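Thioredoxin reductase (Clostridium acetobutylicum ATCC 824, PDB 6GNA) probably reduces thioredoxin with electrons taken from ferredoxin, rather than from a pyridine nucleotide, and passed through its bound FAD and an active-site disulfide. Local coordinates at residues K42-A47 with A62-K67; V32-S37 with I77-V82; S21-K26 with E70-M75. All coordinates share one frame; numbering follows the deposited sequence.

Contact 1. Residues K42-A47 with A62-K67; sequences KKLTLA and AELQEK. With FAD (flavin-adenine dinucleotide), chain B.
The carboxamide of Gln65 turns one face to Thr45, whose hydroxyl stands over it: OG1 lies 3.3 Å from OE1 and hardly farther from CD. A donor above the amide plane makes at most a weak hydrogen bond, and the Thr45 proton has another acceptor within reach. Gln65 gets there by an extended chain with CG anti to its backbone N (chi1 -178°); its NE2 meanwhile makes a weak bond to Asp39 O. The second flat group is the flavin. Ala47 CB sits over one face of it, 3.7 Å from FAD C6, and Lys43 lies on that same side nearer the C8M methyl, with its CB 3.6 Å from FAD O2' of the ribityl chain. Lys43 then runs on, extended, to bond Met114 O through NZ.

Apart from the polar pair, the two leucines cross at about a right angle, Leu44 CD2 to Leu64 CD2 3.9 Å. A water joins the ends of the segments: it accepts from Ala62 N at 3.1 Å and lies within hydrogen-bonding distance of Thr45 O and Ala47 O. The helix axes come within 7.9 Å at 132°, nearer antiparallel than parallel. This is part of the FAD-binding region of the pyridine nucleotide-disulphide oxidoreductase fold, where short helix 42-46 lies between the isoalloxazine and helix 61-74.

Contact 2. Residues V32-S37 with I77-V82; sequences VIVFGS and IQIENV. With FAD (flavin-adenine dinucleotide), chain B.
Phe35 and Glu80 lie side by side and point the same way, the ring and the carboxylate planes turned 76° apart. Glu80 puts CB and CG, not its charge, against the ring, since the chain bends at chi2 (71°). Val82 comes in obliquely beside them, its CG2 3.5 Å from Phe35 CD1. From within its own strand, Ile33 CG1 sits 4.0 Å above the plane of the Phe35 ring, offset toward the rim.

The opposite side of the strand pair is aliphatic. Val34 crosses Ile79 at a slant, CG1 to CD1 3.7 Å, and reaches Ile77 with its other methyl. Ile79 CG2, on the branch anti to the backbone N, lies against the Gly36 carbonyl. The backbones are stitched in parallel by Glu80 N to Val34 O, 2.7 Å and almost straight on to the carbonyl, and by Gly36 N to Glu80 O, 3.1 Å with the donor tilted from the carbonyl plane. Toward Gln78 the strands part, and a water bridges Val34 N to Gln78 O. At the other end Gly36 CA lies 3.5 Å from FAD N3A of the adenine.

Strand 32-35 thus has strand 9-12 on one flank and the short edge strand 79-80 on the other. Helix 16-25 packs on Val34, Ile77 and Ile79, while Tyr103 of strand 102-105 meets Phe35 edge-to-face.

Contact 3. Residues S21-K26 with E70-M75; sequences SAINAK and EHIDNM
The two backbones stay well apart, with Ile23 and Ile72 nearest at 6.9 Å between CA atoms, so side chains bridge helices 16-25 and 61-74 close to their C-terminal ends.

Ile23 is the central piece. Its CG1 stands between the backbone N and the carbonyl carbon (chi1 67°), which sends CD1 out to the imidazole of His71, 3.7 Å from NE2. The other branch, CG2, lies among His71, Met75 and Ile72, 3.8 Å from Met75 SD and 4.2 Å from Ile72 CG2. Met75 crosses Ile23 at about a right angle: its SD is 3.7 Å from Ile23 CB. The chain then bends at chi3 (78°), laying the methyl CE 3.6 Å from Ile23 O. The same sulfur lies in the plane of the His71 ring, at its edge, and both thioether and imidazole touch Ile23. Ile77, just beyond helix 61-74, touches Ile23, Ile72 and Lys26 and continues this apolar layer.

At the rim, Lys26 bends at chi2 and chi3 to bring NZ to Met75 O, a hydrogen bond of 3.2 Å in the carbonyl plane. The lysine is poorly ordered, so this tie is probably loose.

His71 also packs edge-to-face on Tyr57 of the second subunit, and Met75 touches that tyrosine too, which places the contact at the dimer interface. Chemically it is chiefly a hydrophobic and thioether contact with one polar bond at its edge. The ammonium of Lys26 beside a carbonyl at the end of a helix would be expected to interact favourably with the helix dipole. His71 ND1 is buried without a partner, and such surroundings probably favour a neutral imidazole.

How the contacts relate
Helix 61-74 ties contact 1 to contact 3: it meets 42-47 near its start and 21-26 at its end, with the contact centres about 17 Å apart. Contacts 2 and 3 lie closer, about 11 Å between centres, and touch directly: Val34 CG2 packs on Ala22 CB at 3.7 Å, while Ile77 N probably bonds Ile72 O as the chain leaves the helix for strand 79-80. Their segments alternate along the chain, and contact 1 is nested inside the loop that contact 2 closes. Contacts 1 and 2 do not touch, their nearest atoms about 6 Å apart, but both reach FAD, the first at the flavin and the second at the adenine.

Contact 1. Residues K42-A47 with A62-K67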
# COMPACT_ATOMS: atom_id res chain seq x y z
N LYS A 42 -1.60 -18.76 -6.40
CA LYS A 42 -0.71 -19.90 -6.22
C LYS A 42 0.43 -19.57 -5.23
O LYS A 42 0.79 -20.42 -4.42
CB LYS A 42 -0.11 -20.34 -7.56
N LYS A 43 0.99 -18.36 -5.29
CA LYS A 43 2.06 -17.98 -4.38
C LYS A 43 1.60 -18.02 -2.93
O LYS A 43 2.36 -18.47 -2.07
CB LYS A 43 2.59 -16.60 -4.78
CG LYS A 43 2.95 -16.55 -6.26
CD LYS A 43 3.58 -15.24 -6.70
CE LYS A 43 3.93 -15.30 -8.18
NZ LYS A 43 4.70 -14.12 -8.65
N LEU A 44 0.38 -17.58 -2.63
CA LEU A 44 -0.08 -17.70 -1.24
C LEU A 44 -0.05 -19.14 -0.73
O LEU A 44 0.41 -19.40 0.38
CB LEU A 44 -1.52 -17.19 -1.13
CG LEU A 44 -1.75 -15.71 -0.89
CD1 LEU A 44 -3.21 -15.36 -1.14
CD2 LEU A 44 -1.35 -15.33 0.53
N THR A 45 -0.52 -20.09 -1.54
CA THR A 45 -0.54 -21.50 -1.17
C THR A 45 0.86 -22.05 -0.94
O THR A 45 1.07 -22.88 -0.06
CB THR A 45 -1.22 -22.34 -2.26
OG1 THR A 45 -2.54 -21.85 -2.49
CG2 THR A 45 -1.29 -23.80 -1.84
N LEU A 46 1.82 -21.60 -1.74
CA LEU A 46 3.18 -22.12 -1.64
C LEU A 46 3.99 -21.46 -0.54
O LEU A 46 5.08 -21.95 -0.22
CB LEU A 46 3.94 -21.89 -2.95
CG LEU A 46 3.49 -22.68 -4.18
CD1 LEU A 46 4.33 -22.27 -5.37
CD2 LEU A 46 3.59 -24.18 -3.93
N ALA A 47 3.52 -20.36 0.02
CA ALA A 47 4.29 -19.65 1.03
C ALA A 47 4.29 -20.45 2.32
O ALA A 47 3.22 -20.83 2.80
CB ALA A 47 3.67 -18.29 1.29
N ALA A 62 -1.19 -21.20 3.14
CA ALA A 62 -2.52 -21.78 2.92
C ALA A 62 -3.52 -21.37 4.00
O ALA A 62 -4.73 -21.31 3.73
CB ALA A 62 -2.43 -23.30 2.83
N GLU A 63 -3.04 -21.09 5.21
CA GLU A 63 -3.92 -20.56 6.24
C GLU A 63 -4.38 -19.15 5.91
O GLU A 63 -5.55 -18.80 6.08
CB GLU A 63 -3.20 -20.58 7.58
CG GLU A 63 -3.05 -21.97 8.15
CD GLU A 63 -2.24 -22.00 9.43
OE1 GLU A 63 -1.41 -21.09 9.63
OE2 GLU A 63 -2.43 -22.93 10.24
N LEU A 64 -3.45 -18.31 5.44
CA LEU A 64 -3.82 -16.95 5.06
C LEU A 64 -4.75 -16.99 3.86
O LEU A 64 -5.73 -16.24 3.79
CB LEU A 64 -2.56 -16.15 4.76
CG LEU A 64 -2.72 -14.66 4.46
CD1 LEU A 64 -3.37 -13.94 5.63
CD2 LEU A 64 -1.37 -14.07 4.17
N GLN A 65 -4.47 -17.90 2.92
CA GLN A 65 -5.37 -18.08 1.79
C GLN A 65 -6.79 -18.36 2.27
O GLN A 65 -7.76 -17.84 1.72
CB GLN A 65 -4.85 -19.22 0.92
CG GLN A 65 -5.67 -19.51 -0.36
CD GLN A 65 -5.56 -20.96 -0.84
OE1 GLN A 65 -4.94 -21.81 -0.19
NE2 GLN A 65 -6.17 -21.24 -1.98
N GLU A 66 -6.94 -19.21 3.30
CA GLU A 66 -8.28 -19.54 3.77
C GLU A 66 -8.93 -18.34 4.44
O GLU A 66 -10.14 -18.11 4.28
CB GLU A 66 -8.22 -20.73 4.73
CG GLU A 66 -9.56 -21.12 5.36
CD GLU A 66 -10.64 -21.52 4.37
OE1 GLU A 66 -10.31 -21.94 3.24
OE2 GLU A 66 -11.83 -21.44 4.75
N LYS A 67 -8.16 -17.55 5.19
CA LYS A 67 -8.72 -16.34 5.77
C LYS A 67 -9.23 -15.41 4.67
O LYS A 67 -10.28 -14.78 4.81
CB LYS A 67 -7.66 -15.61 6.61
CG LYS A 67 -7.06 -16.45 7.76
CD LYS A 67 -7.86 -16.34 9.01
CE LYS A 67 -7.12 -16.92 10.20
NZ LYS A 67 -8.10 -17.32 11.21
PA FAD B . -0.59 -12.81 -7.29
O1A FAD B . -0.51 -13.25 -5.85
O2A FAD B . 0.34 -13.43 -8.30
O5B FAD B . -2.10 -13.02 -7.80
C5B FAD B . -2.38 -13.10 -9.19
C4B FAD B . -3.63 -13.95 -9.41
O4B FAD B . -4.35 -13.44 -10.53
C3B FAD B . -3.26 -15.39 -9.73
O3B FAD B . -4.12 -16.29 -9.04
C2B FAD B . -3.45 -15.51 -11.22
O2B FAD B . -3.88 -16.82 -11.61
C1B FAD B . -4.51 -14.46 -11.52
N9A FAD B . -4.34 -13.91 -12.88
C8A FAD B . -3.23 -13.33 -13.37
N7A FAD B . -3.43 -12.94 -14.65
C5A FAD B . -4.68 -13.28 -15.00
C6A FAD B . -5.53 -13.16 -16.20
N6A FAD B . -5.06 -12.58 -17.33
N1A FAD B . -6.78 -13.65 -16.13
C2A FAD B . -7.27 -14.23 -15.02
N3A FAD B . -6.55 -14.37 -13.89
C4A FAD B . -5.28 -13.92 -13.82
N1 FAD B . 5.22 -11.79 0.32
C2 FAD B . 5.25 -11.34 1.60
O2 FAD B . 4.93 -10.15 1.82
N3 FAD B . 5.60 -12.11 2.64
C4 FAD B . 5.96 -13.39 2.49
O4 FAD B . 6.28 -14.08 3.48
C4X FAD B . 5.96 -13.97 1.13
N5 FAD B . 6.31 -15.25 0.89
C5X FAD B . 6.30 -15.75 -0.36
C6 FAD B . 6.67 -17.08 -0.57
C7 FAD B . 6.66 -17.60 -1.86
C7M FAD B . 7.06 -19.04 -2.08
C8 FAD B . 6.27 -16.75 -3.01
C8M FAD B . 6.27 -17.32 -4.40
C9 FAD B . 5.91 -15.43 -2.80
C9A FAD B . 5.91 -14.90 -1.52
N10 FAD B . 5.55 -13.55 -1.30
C10 FAD B . 5.55 -13.07 0.02
C1' FAD B . 5.15 -12.69 -2.41
C2' FAD B . 3.64 -12.51 -2.41
O2' FAD B . 3.03 -13.79 -2.60
C3' FAD B . 3.21 -11.56 -3.52
O3' FAD B . 3.79 -10.27 -3.32
C4' FAD B . 1.69 -11.44 -3.57
O4' FAD B . 1.11 -12.73 -3.78
C5' FAD B . 1.26 -10.48 -4.67
O5' FAD B . -0.11 -10.71 -4.94
P FAD B . -0.82 -10.13 -6.27
O1P FAD B . -2.31 -10.20 -6.06
O2P FAD B . -0.18 -8.84 -6.70
O3P FAD B . -0.40 -11.22 -7.39
O HOH W 1 1.41 -22.77 2.47

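Contact 2. Residues V32-S37 with I77-V82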
# COMPACT_ATOMS: atom_id res chain seq x y z
N VAL A 32 -19.39 -5.36 -9.46
CA VAL A 32 -17.98 -5.68 -9.55
C VAL A 32 -17.84 -7.14 -9.94
O VAL A 32 -18.56 -8.00 -9.43
CB VAL A 32 -17.28 -5.44 -8.20
CG1 VAL A 32 -15.80 -5.78 -8.28
CG2 VAL A 32 -17.47 -3.99 -7.76
N ILE A 33 -16.93 -7.43 -10.86
CA ILE A 33 -16.60 -8.80 -11.24
C ILE A 33 -15.11 -8.99 -11.03
O ILE A 33 -14.31 -8.10 -11.37
CB ILE A 33 -17.03 -9.14 -12.69
CG1 ILE A 33 -16.68 -10.59 -13.05
CG2 ILE A 33 -16.39 -8.19 -13.70
CD1 ILE A 33 -17.48 -11.15 -14.22
N VAL A 34 -14.73 -10.14 -10.47
CA VAL A 34 -13.34 -10.47 -10.17
C VAL A 34 -12.98 -11.70 -10.98
O VAL A 34 -13.60 -12.76 -10.82
CB VAL A 34 -13.10 -10.73 -8.68
CG1 VAL A 34 -11.61 -10.93 -8.41
CG2 VAL A 34 -13.66 -9.60 -7.84
N PHE A 35 -11.99 -11.56 -11.87
CA PHE A 35 -11.50 -12.68 -12.66
C PHE A 35 -10.27 -13.28 -12.00
O PHE A 35 -9.45 -12.55 -11.44
CB PHE A 35 -11.12 -12.23 -14.07
CG PHE A 35 -12.26 -11.69 -14.86
CD1 PHE A 35 -13.15 -12.55 -15.46
CD2 PHE A 35 -12.45 -10.33 -14.99
CE1 PHE A 35 -14.21 -12.05 -16.18
CE2 PHE A 35 -13.51 -9.83 -15.73
CZ PHE A 35 -14.39 -10.70 -16.31
N GLY A 36 -10.15 -14.59 -12.07
CA GLY A 36 -8.96 -15.24 -11.54
C GLY A 36 -9.18 -16.72 -11.28
O GLY A 36 -10.03 -17.36 -11.89
N SER A 37 -8.36 -17.23 -10.39
CA SER A 37 -8.29 -18.65 -10.09
C SER A 37 -9.09 -18.94 -8.83
O SER A 37 -9.20 -18.11 -7.92
CB SER A 37 -6.84 -19.07 -9.87
OG SER A 37 -6.78 -20.42 -9.44
N ILE A 77 -18.58 -12.08 -2.55
CA ILE A 77 -17.71 -11.87 -3.70
C ILE A 77 -17.31 -13.24 -4.22
O ILE A 77 -16.73 -14.04 -3.48
CB ILE A 77 -16.45 -11.08 -3.30
CG1 ILE A 77 -16.84 -9.65 -2.93
CG2 ILE A 77 -15.40 -11.10 -4.41
CD1 ILE A 77 -15.77 -8.89 -2.21
N GLN A 78 -17.61 -13.50 -5.48
CA GLN A 78 -17.21 -14.73 -6.14
C GLN A 78 -16.13 -14.44 -7.16
O GLN A 78 -16.03 -13.33 -7.69
CB GLN A 78 -18.41 -15.39 -6.83
CG GLN A 78 -19.49 -15.87 -5.87
CD GLN A 78 -20.44 -14.76 -5.46
OE1 GLN A 78 -20.71 -13.84 -6.23
NE2 GLN A 78 -20.96 -14.85 -4.24
N ILE A 79 -15.30 -15.44 -7.42
CA ILE A 79 -14.27 -15.36 -8.44
C ILE A 79 -14.82 -15.98 -9.71
O ILE A 79 -15.29 -17.13 -9.69
CB ILE A 79 -12.99 -16.09 -8.00
CG1 ILE A 79 -12.46 -15.56 -6.66
CG2 ILE A 79 -11.93 -15.99 -9.10
CD1 ILE A 79 -12.40 -14.07 -6.54
N GLU A 80 -14.76 -15.24 -10.80
CA GLU A 80 -15.09 -15.78 -12.12
C GLU A 80 -13.85 -16.50 -12.64
O GLU A 80 -12.84 -15.87 -12.97
CB GLU A 80 -15.52 -14.66 -13.06
CG GLU A 80 -16.12 -15.16 -14.37
CD GLU A 80 -17.49 -15.78 -14.19
OE1 GLU A 80 -18.19 -15.42 -13.22
OE2 GLU A 80 -17.87 -16.64 -15.02
N ASN A 81 -13.93 -17.84 -12.71
CA ASN A 81 -12.77 -18.70 -13.00
C ASN A 81 -12.55 -18.82 -14.51
O ASN A 81 -12.77 -19.87 -15.12
CB ASN A 81 -12.98 -20.07 -12.37
CG ASN A 81 -11.75 -20.96 -12.48
OD1 ASN A 81 -10.63 -20.53 -12.22
ND2 ASN A 81 -11.96 -22.22 -12.85
N VAL A 82 -12.09 -17.72 -15.10
CA VAL A 82 -11.69 -17.67 -16.50
C VAL A 82 -10.40 -16.87 -16.61
O VAL A 82 -10.08 -16.04 -15.76
CB VAL A 82 -12.75 -17.07 -17.46
CG1 VAL A 82 -14.03 -17.88 -17.41
CG2 VAL A 82 -13.03 -15.60 -17.14
PA FAD B . -0.59 -12.81 -7.29
O1A FAD B . -0.51 -13.25 -5.85
O2A FAD B . 0.34 -13.43 -8.30
O5B FAD B . -2.10 -13.02 -7.80
C5B FAD B . -2.38 -13.10 -9.19
C4B FAD B . -3.63 -13.95 -9.41
O4B FAD B . -4.35 -13.44 -10.53
C3B FAD B . -3.26 -15.39 -9.73
O3B FAD B . -4.12 -16.29 -9.04
C2B FAD B . -3.45 -15.51 -11.22
O2B FAD B . -3.88 -16.82 -11.61
C1B FAD B . -4.51 -14.46 -11.52
N9A FAD B . -4.34 -13.91 -12.88
C8A FAD B . -3.23 -13.33 -13.37
N7A FAD B . -3.43 -12.94 -14.65
C5A FAD B . -4.68 -13.28 -15.00
C6A FAD B . -5.53 -13.16 -16.20
N6A FAD B . -5.06 -12.58 -17.33
N1A FAD B . -6.78 -13.65 -16.13
C2A FAD B . -7.27 -14.23 -15.02
N3A FAD B . -6.55 -14.37 -13.89
C4A FAD B . -5.28 -13.92 -13.82
N1 FAD B . 5.22 -11.79 0.32
C2 FAD B . 5.25 -11.34 1.60
O2 FAD B . 4.93 -10.15 1.82
N3 FAD B . 5.60 -12.11 2.64
C4 FAD B . 5.96 -13.39 2.49
O4 FAD B . 6.28 -14.08 3.48
C4X FAD B . 5.96 -13.97 1.13
N5 FAD B . 6.31 -15.25 0.89
C5X FAD B . 6.30 -15.75 -0.36
C6 FAD B . 6.67 -17.08 -0.57
C7 FAD B . 6.66 -17.60 -1.86
C7M FAD B . 7.06 -19.04 -2.08
C8 FAD B . 6.27 -16.75 -3.01
C8M FAD B . 6.27 -17.32 -4.40
C9 FAD B . 5.91 -15.43 -2.80
C9A FAD B . 5.91 -14.90 -1.52
N10 FAD B . 5.55 -13.55 -1.30
C10 FAD B . 5.55 -13.07 0.02
C1' FAD B . 5.15 -12.69 -2.41
C2' FAD B . 3.64 -12.51 -2.41
O2' FAD B . 3.03 -13.79 -2.60
C3' FAD B . 3.21 -11.56 -3.52
O3' FAD B . 3.79 -10.27 -3.32
C4' FAD B . 1.69 -11.44 -3.57
O4' FAD B . 1.11 -12.73 -3.78
C5' FAD B . 1.26 -10.48 -4.67
O5' FAD B . -0.11 -10.71 -4.94
P FAD B . -0.82 -10.13 -6.27
O1P FAD B . -2.31 -10.20 -6.06
O2P FAD B . -0.18 -8.84 -6.70
O3P FAD B . -0.40 -11.22 -7.39
O HOH W 2 -16.94 -11.88 -9.50

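Contact 3. Residues S21-K26 with E70-M75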
# COMPACT_ATOMS: atom_id res chain seq x y z
N SER A 21 -8.89 -5.10 -3.72
CA SER A 21 -9.75 -4.24 -4.52
C SER A 21 -11.22 -4.61 -4.35
O SER A 21 -12.08 -3.75 -4.13
CB SER A 21 -9.35 -4.34 -5.99
OG SER A 21 -8.10 -3.74 -6.26
N ALA A 22 -11.53 -5.90 -4.46
CA ALA A 22 -12.92 -6.34 -4.42
C ALA A 22 -13.62 -5.96 -3.12
O ALA A 22 -14.76 -5.51 -3.13
CB ALA A 22 -13.00 -7.84 -4.69
N ILE A 23 -12.97 -6.19 -1.96
CA ILE A 23 -13.65 -5.91 -0.70
C ILE A 23 -13.85 -4.41 -0.49
O ILE A 23 -14.71 -4.00 0.29
CB ILE A 23 -12.96 -6.56 0.51
CG1 ILE A 23 -11.58 -5.94 0.79
CG2 ILE A 23 -12.84 -8.06 0.31
CD1 ILE A 23 -10.96 -6.44 2.09
N ASN A 24 -13.06 -3.58 -1.17
CA ASN A 24 -13.22 -2.14 -1.08
C ASN A 24 -14.16 -1.59 -2.14
O ASN A 24 -14.72 -0.50 -1.95
CB ASN A 24 -11.86 -1.45 -1.18
CG ASN A 24 -11.11 -1.51 0.12
OD1 ASN A 24 -11.37 -0.70 1.02
ND2 ASN A 24 -10.22 -2.50 0.26
N ALA A 25 -14.37 -2.31 -3.24
CA ALA A 25 -15.29 -1.86 -4.28
C ALA A 25 -16.73 -2.21 -3.96
O ALA A 25 -17.64 -1.54 -4.45
CB ALA A 25 -14.89 -2.48 -5.61
N LYS A 26 -16.97 -3.26 -3.17
CA LYS A 26 -18.34 -3.59 -2.79
C LYS A 26 -18.91 -2.52 -1.88
O LYS A 26 -19.29 -2.79 -0.73
CB LYS A 26 -18.40 -4.96 -2.12
CG LYS A 26 -18.14 -6.10 -3.08
CD LYS A 26 -19.06 -7.28 -2.81
CE LYS A 26 -20.48 -7.03 -3.24
NZ LYS A 26 -21.28 -8.27 -3.11
N GLU A 70 -12.50 -16.84 3.21
CA GLU A 70 -13.67 -16.64 4.06
C GLU A 70 -14.12 -15.19 4.04
O GLU A 70 -15.32 -14.91 4.08
CB GLU A 70 -13.36 -17.14 5.46
CG GLU A 70 -13.16 -18.64 5.46
CD GLU A 70 -13.08 -19.25 6.84
OE1 GLU A 70 -13.55 -18.62 7.81
OE2 GLU A 70 -12.54 -20.37 6.94
N HIS A 71 -13.17 -14.25 3.92
CA HIS A 71 -13.52 -12.85 3.83
C HIS A 71 -14.39 -12.59 2.60
O HIS A 71 -15.47 -11.99 2.71
CB HIS A 71 -12.24 -12.02 3.75
CG HIS A 71 -12.40 -10.59 4.13
ND1 HIS A 71 -13.46 -9.80 3.73
CD2 HIS A 71 -11.61 -9.79 4.87
CE1 HIS A 71 -13.31 -8.59 4.23
NE2 HIS A 71 -12.20 -8.56 4.92
N ILE A 72 -13.94 -13.02 1.42
CA ILE A 72 -14.71 -12.70 0.22
C ILE A 72 -16.05 -13.42 0.25
O ILE A 72 -17.07 -12.87 -0.17
CB ILE A 72 -13.91 -12.92 -1.08
CG1 ILE A 72 -13.48 -14.38 -1.27
CG2 ILE A 72 -12.71 -11.99 -1.11
CD1 ILE A 72 -12.89 -14.63 -2.66
N ASP A 73 -16.06 -14.66 0.75
CA ASP A 73 -17.31 -15.39 0.88
C ASP A 73 -18.29 -14.67 1.81
O ASP A 73 -19.47 -14.54 1.50
CB ASP A 73 -17.03 -16.80 1.39
CG ASP A 73 -16.29 -17.66 0.37
OD1 ASP A 73 -16.15 -17.23 -0.80
OD2 ASP A 73 -15.85 -18.77 0.73
N ASN A 74 -17.80 -14.15 2.94
CA ASN A 74 -18.66 -13.39 3.82
C ASN A 74 -19.23 -12.15 3.14
O ASN A 74 -20.31 -11.68 3.52
CB ASN A 74 -17.92 -12.97 5.09
CG ASN A 74 -17.96 -14.04 6.17
OD1 ASN A 74 -16.93 -14.47 6.69
ND2 ASN A 74 -19.17 -14.48 6.52
N MET A 75 -18.53 -11.57 2.17
CA MET A 75 -19.01 -10.38 1.47
C MET A 75 -19.69 -10.69 0.15
O MET A 75 -19.96 -9.77 -0.62
CB MET A 75 -17.86 -9.41 1.25
CG MET A 75 -17.30 -8.90 2.55
SD MET A 75 -16.00 -7.70 2.34
CE MET A 75 -16.95 -6.23 1.94